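Local coordinates for protein beta sliding clamp (Borrelia burgdorferi, PDB 6DJ8) that probably confers processivity on DNA polymerases by closing as a head-to-tail, ring-shaped homodimer around DNA and tethering them to it, at residues Ser58-Arg61 with Asn62-Phe65; Met38-Ile41 with Trp42-Leu45; Val249-Asp252 with Asn253-Ile256; Glu18-Gln21 with Ile22-Ile26; Ala345-Ile348 with Ser349-Val352. One frame throughout, in Å; residues are numbered along the deposited sequence. Where two conformers were deposited one is given.

Along the chain the contacts run in the order interaction 4, interaction 2, interaction 1, interaction 3 and interaction 5. The first three belong to the N-terminal domain: helix 19-29 carries interaction 4, interaction 2 leads into strand 44-50, and interaction 1, its centre about 13 Å from that of interaction 2, is the bend between the next two strands, 53-59 and 64-70. Interaction 3 is a hairpin of the central domain, yet its strand 254-259 pairs with strand 64-70 of interaction 1, so one antiparallel sheet spans both domains. Helix 19-29 also meets the turn of interaction 3. Interaction 5, in the C-terminal domain, lies about 34 to 40 Å from the others between centres, as befits a crescent-shaped subunit making half a ring.

Interaction 1: residues Ser58-Arg61 with Asn62-Phe65; sequences STDR and NIFF
Thr59 and Phe64 run alongside each other from neighbouring strands, and OG1 of Thr59 sits 3.3 Å above the plane of the Phe64 ring, over its centre. OG1 stands anti to the backbone N (chi1 -179°), a setting that directs it into the turn. From there it donates to Ile63 O at 2.7 Å and accepts from Arg61 N at 2.7 Å, the second bond closing an ST turn. Ile63 O is gripped a second time by Asp60 N. This is the tip of the antiparallel hairpin of strands 53-59 and 64-70, whose last hydrogen-bonded pair is Ser58 with Phe65 (Phe65 N to Ser58 O 2.9 Å). The carboxylate of Asp60 folds back over the bend, and its OD1 takes two backbone donors. Asn62 N, at 2.8 Å from Asp60 OD1, arrives nearly in line with the C-O bond and makes an Asx turn; Ile63 N, at 2.7 Å from the same OD1, comes from the syn side, 25° out of the carboxylate plane. Asp60 OD2 forms a salt bridge with Lys223 of the central domain, while Ser58 OG, beside the Phe65 ring, is bonded to Ala29 O.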
loop_
_atom_site.group_PDB
_atom_site.type_symbol
_atom_site.label_atom_id
_atom_site.label_comp_id
_atom_site.label_asym_id
_atom_site.label_seq_id
_atom_site.Cartn_x
_atom_site.Cartn_y
_atom_site.Cartn_z
ATOM N N SER A 58 5.050 21.919 -15.879
ATOM C CA SER A 58 5.670 20.606 -15.959
ATOM C C SER A 58 5.379 20.036 -17.334
ATOM O O SER A 58 4.449 20.463 -18.016
ATOM C CB SER A 58 5.167 19.656 -14.866
ATOM O OG SER A 58 3.786 19.405 -15.021
ATOM N N THR A 59 6.210 19.094 -17.764
ATOM C CA THR A 59 5.948 18.437 -19.036
ATOM C C THR A 59 6.573 17.055 -19.013
ATOM O O THR A 59 7.526 16.807 -18.273
ATOM C CB THR A 59 6.500 19.223 -20.227
ATOM O OG1 THR A 59 6.194 18.528 -21.451
ATOM C CG2 THR A 59 8.032 19.388 -20.094
ATOM N N ASP A 60 5.998 16.142 -19.798
ATOM C CA ASP A 60 6.673 14.892 -20.123
ATOM C C ASP A 60 7.204 14.918 -21.552
ATOM O O ASP A 60 7.563 13.875 -22.107
ATOM C CB ASP A 60 5.750 13.696 -19.869
ATOM C CG ASP A 60 4.557 13.628 -20.830
ATOM O OD1 ASP A 60 4.463 14.426 -21.795
ATOM O OD2 ASP A 60 3.686 12.764 -20.585
ATOM N N ARG A 61 7.276 16.115 -22.141
ATOM C CA ARG A 61 7.714 16.451 -23.490
ATOM C C ARG A 61 6.599 16.168 -24.506
ATOM O O ARG A 61 6.785 16.415 -25.697
ATOM C CB ARG A 61 9.028 15.747 -23.870
ATOM C CG ARG A 61 10.105 15.888 -22.743
ATOM C CD ARG A 61 11.473 15.381 -23.145
ATOM N NE ARG A 61 12.090 16.245 -24.142
ATOM C CZ ARG A 61 13.284 16.032 -24.686
ATOM N NH1 ARG A 61 13.760 16.880 -25.590
ATOM N NH2 ARG A 61 14.008 14.983 -24.310
ATOM N N ASN A 62 5.438 15.687 -24.064
ATOM C CA ASN A 62 4.252 15.599 -24.917
ATOM C C ASN A 62 3.090 16.366 -24.309
ATOM O O ASN A 62 2.519 17.241 -24.968
ATOM C CB ASN A 62 3.870 14.133 -25.147
ATOM C CG ASN A 62 2.834 13.965 -26.236
ATOM O OD1 ASN A 62 1.812 14.649 -26.253
ATOM N ND2 ASN A 62 3.105 13.058 -27.167
ATOM N N ILE A 63 2.729 16.069 -23.069
ATOM C CA ILE A 63 1.771 16.851 -22.306
ATOM C C ILE A 63 2.512 18.044 -21.714
ATOM O O ILE A 63 3.616 17.895 -21.171
ATOM C CB ILE A 63 1.144 15.996 -21.192
ATOM C CG1 ILE A 63 0.298 14.871 -21.799
ATOM C CG2 ILE A 63 0.330 16.873 -20.253
ATOM C CD1 ILE A 63 -0.103 13.788 -20.828
ATOM N N PHE A 64 1.921 19.230 -21.838
ATOM C CA PHE A 64 2.463 20.462 -21.274
ATOM C C PHE A 64 1.425 21.005 -20.308
ATOM O O PHE A 64 0.262 21.194 -20.684
ATOM C CB PHE A 64 2.814 21.472 -22.374
ATOM C CG PHE A 64 4.016 21.081 -23.156
ATOM C CD1 PHE A 64 3.921 20.208 -24.213
ATOM C CD2 PHE A 64 5.274 21.534 -22.772
ATOM C CE1 PHE A 64 5.053 19.829 -24.911
ATOM C CE2 PHE A 64 6.405 21.159 -23.460
ATOM C CZ PHE A 64 6.292 20.307 -24.537
ATOM N N PHE A 65 1.832 21.213 -19.066
ATOM C CA PHE A 65 0.915 21.551 -17.991
ATOM C C PHE A 65 1.314 22.888 -17.397
ATOM O O PHE A 65 2.503 23.170 -17.229
ATOM C CB PHE A 65 0.930 20.466 -16.899
ATOM C CG PHE A 65 0.210 20.855 -15.631
ATOM C CD1 PHE A 65 -1.148 20.616 -15.493
ATOM C CD2 PHE A 65 0.898 21.434 -14.564
ATOM C CE1 PHE A 65 -1.828 20.955 -14.336
ATOM C CE2 PHE A 65 0.230 21.788 -13.394
ATOM C CZ PHE A 65 -1.122 21.544 -13.267
#

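Interaction 2: residues Met38-Ile41 with Trp42-Leu45; sequences MNDI and WSAL
Ser43 N bonds to Asp40 O at 2.9 Å and Ala44 N to Ile41 O at 3.2 Å, each donor standing well above the plane of the carbonyl it meets. Two successive bonds of this i to i-3 kind define a short 3-10 turn, the piece by which the loop after helix 19-29 enters strand 44-50 of the N-terminal domain. The carboxylate of Asp40 holds the start of the turn: OD1 of Asp40 accepts from Trp42 N at 3.0 Å, two residues on, as in an Asx turn. That donor comes from above, 71° out of the carboxylate plane. The other oxygen, OD2, has its main partner in Arg36, with which it forms a salt bridge; its approach to Ser43 OG is doubtful, and Ser43 OG is in any case bonded to Arg36 N. The Trp42 side chain crosses that of Asp40 at about a right angle and runs alongside Ile41. Because CG1 of Ile41 is tucked between its own backbone N and carbonyl carbon (chi1 64°), it rides over one face of the indole as a CH-pi contact. Elsewhere the Trp42 ring meets Tyr140, and Arg61 packs on it, while Met38, ahead of the 3-10 turn, packs on Thr322 of the second subunit. Ile41 CG1 lies 3.7 Å from the centroid of the five-membered ring of Trp42, only 9° off its normal, and Ile41 CD1 reaches on to Trp42 CE2 at 3.8 Å.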
loop_
_atom_site.group_PDB
_atom_site.type_symbol
_atom_site.label_atom_id
_atom_site.label_comp_id
_atom_site.label_asym_id
_atom_site.label_seq_id
_atom_site.Cartn_x
_atom_site.Cartn_y
_atom_site.Cartn_z
ATOM N N MET A 38 17.809 13.346 -9.758
ATOM C CA MET A 38 17.784 14.742 -9.342
ATOM C C MET A 38 18.520 15.669 -10.303
ATOM O O MET A 38 18.190 16.859 -10.370
ATOM C CB MET A 38 18.387 14.811 -7.939
ATOM C CG MET A 38 18.755 16.163 -7.412
ATOM S SD MET A 38 19.558 15.917 -5.813
ATOM C CE MET A 38 19.683 17.597 -5.253
ATOM N N ASN A 39 19.469 15.152 -11.084
ATOM C CA ASN A 39 20.164 15.953 -12.087
ATOM C C ASN A 39 19.427 16.029 -13.410
ATOM O O ASN A 39 19.924 16.691 -14.323
ATOM C CB ASN A 39 21.575 15.425 -12.346
ATOM C CG ASN A 39 22.532 15.782 -11.238
ATOM O OD1 ASN A 39 22.306 16.743 -10.505
ATOM N ND2 ASN A 39 23.615 15.024 -11.118
ATOM N N ASP A 40 18.277 15.382 -13.536
ATOM C CA ASP A 40 17.562 15.311 -14.806
ATOM C C ASP A 40 16.590 16.477 -14.955
ATOM O O ASP A 40 15.633 16.598 -14.185
ATOM C CB ASP A 40 16.798 13.995 -14.876
ATOM C CG ASP A 40 16.072 13.823 -16.178
ATOM O OD1 ASP A 40 16.339 14.597 -17.121
ATOM O OD2 ASP A 40 15.189 12.947 -16.227
ATOM N N ILE A 41 16.788 17.289 -15.995
ATOM C CA ILE A 41 15.902 18.431 -16.188
ATOM C C ILE A 41 14.479 17.988 -16.497
ATOM O O ILE A 41 13.538 18.753 -16.257
ATOM C CB ILE A 41 16.408 19.375 -17.294
ATOM C CG1 ILE A 41 16.415 18.679 -18.651
ATOM C CG2 ILE A 41 17.784 19.939 -16.968
ATOM C CD1 ILE A 41 16.533 19.657 -19.792
ATOM N N TRP A 42 14.292 16.776 -17.025
ATOM C CA TRP A 42 12.952 16.265 -17.288
ATOM C C TRP A 42 12.320 15.644 -16.051
ATOM O O TRP A 42 11.178 15.172 -16.116
ATOM C CB TRP A 42 13.002 15.264 -18.443
ATOM C CG TRP A 42 13.653 15.881 -19.630
ATOM C CD1 TRP A 42 14.847 15.529 -20.186
ATOM C CD2 TRP A 42 13.174 17.009 -20.386
ATOM N NE1 TRP A 42 15.135 16.353 -21.254
ATOM C CE2 TRP A 42 14.124 17.268 -21.396
ATOM C CE3 TRP A 42 12.027 17.813 -20.314
ATOM C CZ2 TRP A 42 13.970 18.296 -22.318
ATOM C CZ3 TRP A 42 11.881 18.835 -21.223
ATOM C CH2 TRP A 42 12.845 19.066 -22.220
ATOM N N SER A 43 13.034 15.652 -14.932
ATOM C CA SER A 43 12.468 15.329 -13.635
ATOM C C SER A 43 12.136 16.583 -12.844
ATOM O O SER A 43 11.688 16.488 -11.694
ATOM C CB SER A 43 13.428 14.437 -12.847
ATOM O OG SER A 43 13.532 13.155 -13.455
ATOM N N ALA A 44 12.341 17.752 -13.438
ATOM C CA ALA A 44 12.155 19.025 -12.770
ATOM C C ALA A 44 10.825 19.646 -13.158
ATOM O O ALA A 44 10.178 19.247 -14.127
ATOM C CB ALA A 44 13.292 19.981 -13.129
ATOM N N LEU A 45 10.419 20.651 -12.394
ATOM C CA LEU A 45 9.360 21.537 -12.849
ATOM C C LEU A 45 9.886 22.968 -12.867
ATOM O O LEU A 45 10.910 23.292 -12.248
ATOM C CB LEU A 45 8.112 21.404 -11.973
ATOM C CG LEU A 45 8.286 21.500 -10.467
ATOM C CD1 LEU A 45 8.381 22.939 -10.084
ATOM C CD2 LEU A 45 7.136 20.832 -9.730
#

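Interaction 3: residues Val249-Asp252 with Asn253-Ile256; sequences VEFD and NYKI
Phe251 and Tyr254 face each other at the end of two antiparallel strands, and their backbones carry the first class of interaction. Tyr254 N donates to Phe251 O at 2.9 Å, with a longer return bond from Phe251 N to Tyr254 O. Val249 and Ile256 form the next hydrogen-bonded pair, with Val249 N at 2.9 Å from Ile256 O. Between them, Glu250 and Lys255 make a non-hydrogen-bonded pair, and Glu250 OE2 is bonded to Tyr248 OH on the same strand.

Aromatic and apolar packing gathers on the face that bears Val249, Phe251, Tyr254 and Ile256. The Phe251 ring lies against that of Tyr254, CE2 of Phe251 meeting CD2 of Tyr254 at 3.5 Å. The two ring planes are inclined by 46°. Further along, Phe251 CE1 touches Ile256 CD1 at 4.0 Å, and Leu228 and Leu231 of helix 223-231 pack on Phe251 and Ile256.

Polar contacts cluster at the bend. A water molecule donates to Asp252 O at 2.8 Å and to Tyr254 O at 2.6 Å, tying the turn to the strand that follows. The side chains look outward for partners: Asp252 OD2 to Gln157, Asn253 ND2 to Thr68 O and Tyr254 OH to Lys28.

Asp252, with a positive phi of 46°, and Asn253 are the two central residues of a type II' turn, the tight bend characteristic of two-residue beta hairpins, here joining strands 246-251 and 254-259 of the central domain.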
loop_
_atom_site.group_PDB
_atom_site.type_symbol
_atom_site.label_atom_id
_atom_site.label_comp_id
_atom_site.label_asym_id
_atom_site.label_seq_id
_atom_site.Cartn_x
_atom_site.Cartn_y
_atom_site.Cartn_z
ATOM N N VAL A 249 -6.839 22.013 -23.161
ATOM C CA VAL A 249 -7.882 21.996 -22.139
ATOM C C VAL A 249 -7.580 23.094 -21.138
ATOM O O VAL A 249 -6.424 23.293 -20.747
ATOM C CB VAL A 249 -7.969 20.639 -21.423
ATOM C CG1 VAL A 249 -8.944 20.710 -20.271
ATOM C CG2 VAL A 249 -8.403 19.596 -22.380
ATOM N N GLU A 250 -8.624 23.796 -20.708
ATOM C CA GLU A 250 -8.438 24.922 -19.809
ATOM C C GLU A 250 -9.632 24.967 -18.871
ATOM O O GLU A 250 -10.774 24.828 -19.320
ATOM C CB GLU A 250 -8.304 26.221 -20.623
ATOM C CG GLU A 250 -8.402 27.482 -19.820
ATOM C CD GLU A 250 -8.547 28.711 -20.707
ATOM O OE1 GLU A 250 -9.370 29.589 -20.374
ATOM O OE2 GLU A 250 -7.853 28.785 -21.742
ATOM N N PHE A 251 -9.363 25.126 -17.578
ATOM C CA PHE A 251 -10.378 25.124 -16.533
ATOM C C PHE A 251 -9.716 25.541 -15.234
ATOM O O PHE A 251 -8.560 25.189 -14.987
ATOM C CB PHE A 251 -11.023 23.744 -16.355
ATOM C CG PHE A 251 -10.060 22.659 -15.943
ATOM C CD1 PHE A 251 -9.320 21.977 -16.889
ATOM C CD2 PHE A 251 -9.918 22.306 -14.608
ATOM C CE1 PHE A 251 -8.435 20.977 -16.518
ATOM C CE2 PHE A 251 -9.039 21.296 -14.226
ATOM C CZ PHE A 251 -8.303 20.627 -15.187
ATOM N N ASP A 252 -10.479 26.249 -14.400
ATOM C CA ASP A 252 -10.000 26.798 -13.136
ATOM C C ASP A 252 -8.653 27.481 -13.325
ATOM O O ASP A 252 -8.522 28.347 -14.193
ATOM C CB ASP A 252 -9.943 25.706 -12.082
ATOM C CG ASP A 252 -11.335 25.186 -11.722
ATOM O OD1 ASP A 252 -12.266 26.007 -11.589
ATOM O OD2 ASP A 252 -11.504 23.962 -11.588
ATOM N N ASN A 253 -7.622 27.073 -12.584
ATOM C CA ASN A 253 -6.327 27.729 -12.717
ATOM C C ASN A 253 -5.339 26.907 -13.538
ATOM O O ASN A 253 -4.123 27.048 -13.361
ATOM C CB ASN A 253 -5.751 28.066 -11.334
ATOM C CG ASN A 253 -5.649 26.852 -10.415
ATOM O OD1 ASN A 253 -6.509 25.968 -10.417
ATOM N ND2 ASN A 253 -4.589 26.810 -9.614
ATOM N N TYR A 254 -5.837 26.085 -14.473
ATOM C CA TYR A 254 -5.019 25.146 -15.225
ATOM C C TYR A 254 -5.117 25.370 -16.731
ATOM O O TYR A 254 -6.149 25.803 -17.258
ATOM C CB TYR A 254 -5.403 23.690 -14.906
ATOM C CG TYR A 254 -5.328 23.354 -13.439
ATOM C CD1 TYR A 254 -4.095 23.196 -12.807
ATOM C CD2 TYR A 254 -6.482 23.205 -12.680
ATOM C CE1 TYR A 254 -4.014 22.895 -11.459
ATOM C CE2 TYR A 254 -6.415 22.905 -11.337
ATOM C CZ TYR A 254 -5.177 22.753 -10.727
ATOM O OH TYR A 254 -5.130 22.471 -9.382
ATOM N N LYS A 255 -4.010 25.092 -17.416
ATOM C CA LYS A 255 -3.957 24.998 -18.866
ATOM C C LYS A 255 -3.096 23.792 -19.179
ATOM O O LYS A 255 -2.059 23.592 -18.544
ATOM C CB LYS A 255 -3.385 26.264 -19.516
ATOM C CG LYS A 255 -4.109 27.546 -19.142
ATOM C CD LYS A 255 -3.437 28.759 -19.791
ATOM C CE LYS A 255 -4.245 30.026 -19.577
ATOM N NZ LYS A 255 -3.530 31.233 -20.091
ATOM N N ILE A 256 -3.567 22.944 -20.080
ATOM C CA ILE A 256 -2.889 21.699 -20.415
ATOM C C ILE A 256 -3.000 21.496 -21.915
ATOM O O ILE A 256 -4.037 21.803 -22.511
ATOM C CB ILE A 256 -3.498 20.491 -19.667
ATOM C CG1 ILE A 256 -3.995 20.908 -18.288
ATOM C CG2 ILE A 256 -2.480 19.357 -19.521
ATOM C CD1 ILE A 256 -4.742 19.842 -17.592
HETATM O O HOH W 1 -7.265 28.068 -16.637
#

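Interaction 4: residues Glu18-Gln21 with Ile22-Ile26; sequences ETNQ and IMNEI
Glu25 stands one helical turn beyond Gln21, and its side chain can be followed outward from the backbone. CB lies near the Gln21 carbonyl, and CG comes closer, to 3.4 Å from Gln21 O, the same oxygen that accepts from Glu25 N at 3.0 Å. The bend at the next bond (chi2 -62°) turns CD, and with it the carboxylate, away from the line of CB and CG; its two oxygens then have different partners. OE2 of Glu25 accepts from a water at 2.5 Å, and that water accepts in turn from Gln21 NE2 at 2.9 Å, the Gln21 chain being extended far enough to reach it. OE2 is bonded also to Asn253 ND2 and OE1 to Tyr254 OH, both from the central domain, so the carboxylate links the two domains. All this occurs on the first turns of alpha helix 19-29, where Glu18 occupies the N-cap position and regular i to i-4 bonds begin with Ile22 N to Glu18 O. On another side of the helix Asn20 and Asn24 meet through their amides, whose planes are 84° apart; ND2 of Asn24 approaches OD1 of Asn20 at 3.3 Å in a weak hydrogen bond. Ile22 lays CG2 against Thr19 O at 3.4 Å and packs toward Leu54 and Ile69 of the sheet. Met23 sets its CB 3.3 Å from the same Thr19 O, and its side chain lies against Tyr87 and Val90 of helix 83-92. Thr19 OG1 is bonded to Tyr96 O.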
loop_
_atom_site.group_PDB
_atom_site.type_symbol
_atom_site.label_atom_id
_atom_site.label_comp_id
_atom_site.label_asym_id
_atom_site.label_seq_id
_atom_site.Cartn_x
_atom_site.Cartn_y
_atom_site.Cartn_z
ATOM N N GLU A 18 0.880 30.116 0.312
ATOM C CA GLU A 18 0.200 29.224 1.238
ATOM C C GLU A 18 0.762 27.815 1.065
ATOM O O GLU A 18 0.745 27.256 -0.042
ATOM C CB GLU A 18 -1.310 29.269 0.997
ATOM C CG GLU A 18 -2.125 28.334 1.860
ATOM C CD GLU A 18 -3.576 28.769 1.961
ATOM O OE1 GLU A 18 -3.865 29.954 1.675
ATOM O OE2 GLU A 18 -4.421 27.925 2.328
ATOM N N THR A 19 1.279 27.250 2.157
ATOM C CA THR A 19 1.972 25.968 2.080
ATOM C C THR A 19 1.074 24.871 1.522
ATOM O O THR A 19 1.485 24.108 0.640
ATOM C CB THR A 19 2.477 25.576 3.466
ATOM O OG1 THR A 19 3.263 26.655 3.999
ATOM C CG2 THR A 19 3.334 24.343 3.381
ATOM N N ASN A 20 -0.139 24.736 2.066
ATOM C CA ASN A 20 -1.008 23.658 1.609
ATOM C C ASN A 20 -1.360 23.831 0.138
ATOM O O ASN A 20 -1.452 22.850 -0.605
ATOM C CB ASN A 20 -2.274 23.588 2.458
ATOM C CG ASN A 20 -3.093 22.324 2.170
ATOM O OD1 ASN A 20 -4.118 22.373 1.485
ATOM N ND2 ASN A 20 -2.615 21.184 2.660
ATOM N N GLN A 21 -1.519 25.076 -0.312
ATOM C CA GLN A 21 -1.878 25.292 -1.716
ATOM C C GLN A 21 -0.738 24.878 -2.630
ATOM O O GLN A 21 -0.934 24.096 -3.566
ATOM C CB GLN A 21 -2.243 26.752 -1.963
ATOM C CG GLN A 21 -2.701 27.015 -3.399
ATOM C CD GLN A 21 -3.135 28.446 -3.598
ATOM O OE1 GLN A 21 -2.707 29.335 -2.853
ATOM N NE2 GLN A 21 -4.003 28.680 -4.584
ATOM N N ILE A 22 0.478 25.369 -2.366
ATOM C CA ILE A 22 1.553 25.021 -3.285
ATOM C C ILE A 22 1.871 23.532 -3.186
ATOM O O ILE A 22 2.299 22.918 -4.170
ATOM C CB ILE A 22 2.797 25.899 -3.068
ATOM C CG1 ILE A 22 3.730 25.739 -4.279
ATOM C CG2 ILE A 22 3.465 25.560 -1.716
ATOM C CD1 ILE A 22 5.005 26.531 -4.227
ATOM N N MET A 23 1.642 22.915 -2.018
ATOM C CA MET A 23 1.817 21.467 -1.920
ATOM C C MET A 23 0.877 20.741 -2.887
ATOM O O MET A 23 1.295 19.846 -3.636
ATOM C CB MET A 23 1.572 20.985 -0.474
ATOM C CG MET A 23 1.821 19.506 -0.298
ATOM S SD MET A 23 1.537 18.954 1.403
ATOM C CE MET A 23 2.308 20.327 2.318
ATOM N N ASN A 24 -0.399 21.121 -2.887
ATOM C CA ASN A 24 -1.356 20.461 -3.778
ATOM C C ASN A 24 -0.988 20.668 -5.243
ATOM O O ASN A 24 -1.047 19.726 -6.045
ATOM C CB ASN A 24 -2.768 20.982 -3.509
ATOM C CG ASN A 24 -3.315 20.516 -2.171
ATOM O OD1 ASN A 24 -2.864 19.507 -1.619
ATOM N ND2 ASN A 24 -4.287 21.251 -1.642
ATOM N N GLU A 25 -0.594 21.890 -5.611
ATOM C CA GLU A 25 -0.309 22.169 -7.019
ATOM C C GLU A 25 0.958 21.465 -7.474
ATOM O O GLU A 25 1.041 21.022 -8.622
ATOM C CB GLU A 25 -0.192 23.674 -7.259
ATOM C CG GLU A 25 -1.434 24.479 -6.905
ATOM C CD GLU A 25 -2.689 24.104 -7.721
ATOM O OE1 GLU A 25 -2.630 23.237 -8.623
ATOM O OE2 GLU A 25 -3.744 24.708 -7.451
ATOM N N ILE A 26 1.963 21.349 -6.593
ATOM C CA ILE A 26 3.151 20.596 -6.973
ATOM C C ILE A 26 2.800 19.123 -7.162
ATOM O O ILE A 26 3.287 18.461 -8.087
ATOM C CB ILE A 26 4.269 20.754 -5.918
ATOM C CG1 ILE A 26 4.859 22.156 -5.912
ATOM C CG2 ILE A 26 5.373 19.773 -6.200
ATOM C CD1 ILE A 26 5.632 22.409 -4.588
HETATM O O HOH W 2 -5.012 26.357 -6.016
#

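Interaction 5: residues Ala345-Ile348 with Ser349-Val352; sequences AINI and SYFV
Asn347, at the N-cap position, ends strand 342-347 and starts helix 348-355 in the C-terminal domain, with Tyr350 lying against it. Turned away from its own N (chi1 -178°), the Asn347 amide comes back over the first turn of the helix. Its OD1 accepts from Tyr350 N at 3.0 Å in a fairly straight bond whose donor stands 48° out of the carbonyl plane. A second, weak bond comes to Asn347 OD1 from Ser349 N at 2.8 Å. The rest of the amide spreads over one face of the Tyr350 ring, the two planes only 14° apart, with ND2 of Asn347 3.6 Å above the ring plane and over its centre. Regular helical bonding follows, Phe351 N to Asn347 O at 3.0 Å and Val352 N to Ile348 O at 2.9 Å. On the apolar side Ile346 CD1 sits over a face of the Phe351 ring, 4.2 Å from CG of Phe351, and Ile348 CG1 meets Val352 CG2 at 3.9 Å; Leu291 of helix 284-294 packs on Phe351 and Val352. Ser349 OG and Tyr350 OH find their partners in Arg302 and Asn199. The Asn347 amide is restrained in rotation both by the bond to Tyr350 N and by the stacking on the ring, and its OD1 serves N-H groups of the first turn that lack the usual carbonyl partner four residues back.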
loop_
_atom_site.group_PDB
_atom_site.type_symbol
_atom_site.label_atom_id
_atom_site.label_comp_id
_atom_site.label_asym_id
_atom_site.label_seq_id
_atom_site.Cartn_x
_atom_site.Cartn_y
_atom_site.Cartn_z
ATOM N N ALA A 345 -16.803 -17.621 -22.553
ATOM C CA ALA A 345 -15.667 -17.229 -21.746
ATOM C C ALA A 345 -15.401 -15.747 -21.959
ATOM O O ALA A 345 -15.548 -15.233 -23.078
ATOM C CB ALA A 345 -14.424 -18.051 -22.106
ATOM N N ILE A 346 -14.999 -15.069 -20.885
ATOM C CA ILE A 346 -14.746 -13.634 -20.912
ATOM C C ILE A 346 -13.580 -13.333 -19.986
ATOM O O ILE A 346 -13.343 -14.046 -19.008
ATOM C CB ILE A 346 -15.985 -12.821 -20.494
ATOM C CG1 ILE A 346 -15.787 -11.344 -20.818
ATOM C CG2 ILE A 346 -16.276 -12.993 -19.022
ATOM C CD1 ILE A 346 -17.019 -10.504 -20.573
ATOM N N ASN A 347 -12.825 -12.295 -20.332
ATOM C CA ASN A 347 -11.736 -11.797 -19.490
ATOM C C ASN A 347 -12.324 -11.136 -18.252
ATOM O O ASN A 347 -12.957 -10.076 -18.343
ATOM C CB ASN A 347 -10.902 -10.810 -20.302
ATOM C CG ASN A 347 -9.704 -10.272 -19.531
ATOM O OD1 ASN A 347 -9.830 -9.835 -18.393
ATOM N ND2 ASN A 347 -8.543 -10.274 -20.175
ATOM N N ILE A 348 -12.105 -11.744 -17.086
ATOM C CA ILE A 348 -12.720 -11.223 -15.868
ATOM C C ILE A 348 -12.200 -9.834 -15.530
ATOM O O ILE A 348 -12.932 -9.021 -14.949
ATOM C CB ILE A 348 -12.509 -12.184 -14.676
ATOM C CG1 ILE A 348 -13.410 -11.760 -13.513
ATOM C CG2 ILE A 348 -11.055 -12.172 -14.225
ATOM C CD1 ILE A 348 -13.495 -12.798 -12.364
ATOM N N SER A 349 -10.951 -9.517 -15.877
ATOM C CA SER A 349 -10.478 -8.167 -15.572
ATOM C C SER A 349 -11.242 -7.133 -16.400
ATOM O O SER A 349 -11.663 -6.095 -15.875
ATOM C CB SER A 349 -8.972 -8.060 -15.814
ATOM O OG SER A 349 -8.253 -8.843 -14.877
ATOM N N TYR A 350 -11.466 -7.421 -17.683
ATOM C CA TYR A 350 -12.268 -6.519 -18.519
ATOM C C TYR A 350 -13.666 -6.356 -17.948
ATOM O O TYR A 350 -14.191 -5.241 -17.851
ATOM C CB TYR A 350 -12.347 -7.055 -19.943
ATOM C CG TYR A 350 -11.050 -7.072 -20.725
ATOM C CD1 TYR A 350 -9.942 -6.342 -20.308
ATOM C CD2 TYR A 350 -10.948 -7.814 -21.908
ATOM C CE1 TYR A 350 -8.759 -6.365 -21.029
ATOM C CE2 TYR A 350 -9.780 -7.842 -22.638
ATOM C CZ TYR A 350 -8.687 -7.107 -22.194
ATOM O OH TYR A 350 -7.520 -7.127 -22.915
ATOM N N PHE A 351 -14.290 -7.476 -17.579
ATOM C CA PHE A 351 -15.648 -7.459 -17.046
ATOM C C PHE A 351 -15.711 -6.595 -15.795
ATOM O O PHE A 351 -16.522 -5.666 -15.697
ATOM C CB PHE A 351 -16.072 -8.911 -16.745
ATOM C CG PHE A 351 -17.565 -9.143 -16.640
ATOM C CD1 PHE A 351 -18.488 -8.172 -17.013
ATOM C CD2 PHE A 351 -18.039 -10.362 -16.168
ATOM C CE1 PHE A 351 -19.863 -8.416 -16.911
ATOM C CE2 PHE A 351 -19.425 -10.625 -16.077
ATOM C CZ PHE A 351 -20.332 -9.652 -16.434
ATOM N N VAL A 352 -14.814 -6.865 -14.842
ATOM C CA VAL A 352 -14.798 -6.133 -13.576
ATOM C C VAL A 352 -14.484 -4.662 -13.816
ATOM O O VAL A 352 -15.133 -3.776 -13.247
ATOM C CB VAL A 352 -13.774 -6.759 -12.602
ATOM C CG1 VAL A 352 -13.545 -5.849 -11.399
ATOM C CG2 VAL A 352 -14.225 -8.165 -12.156
#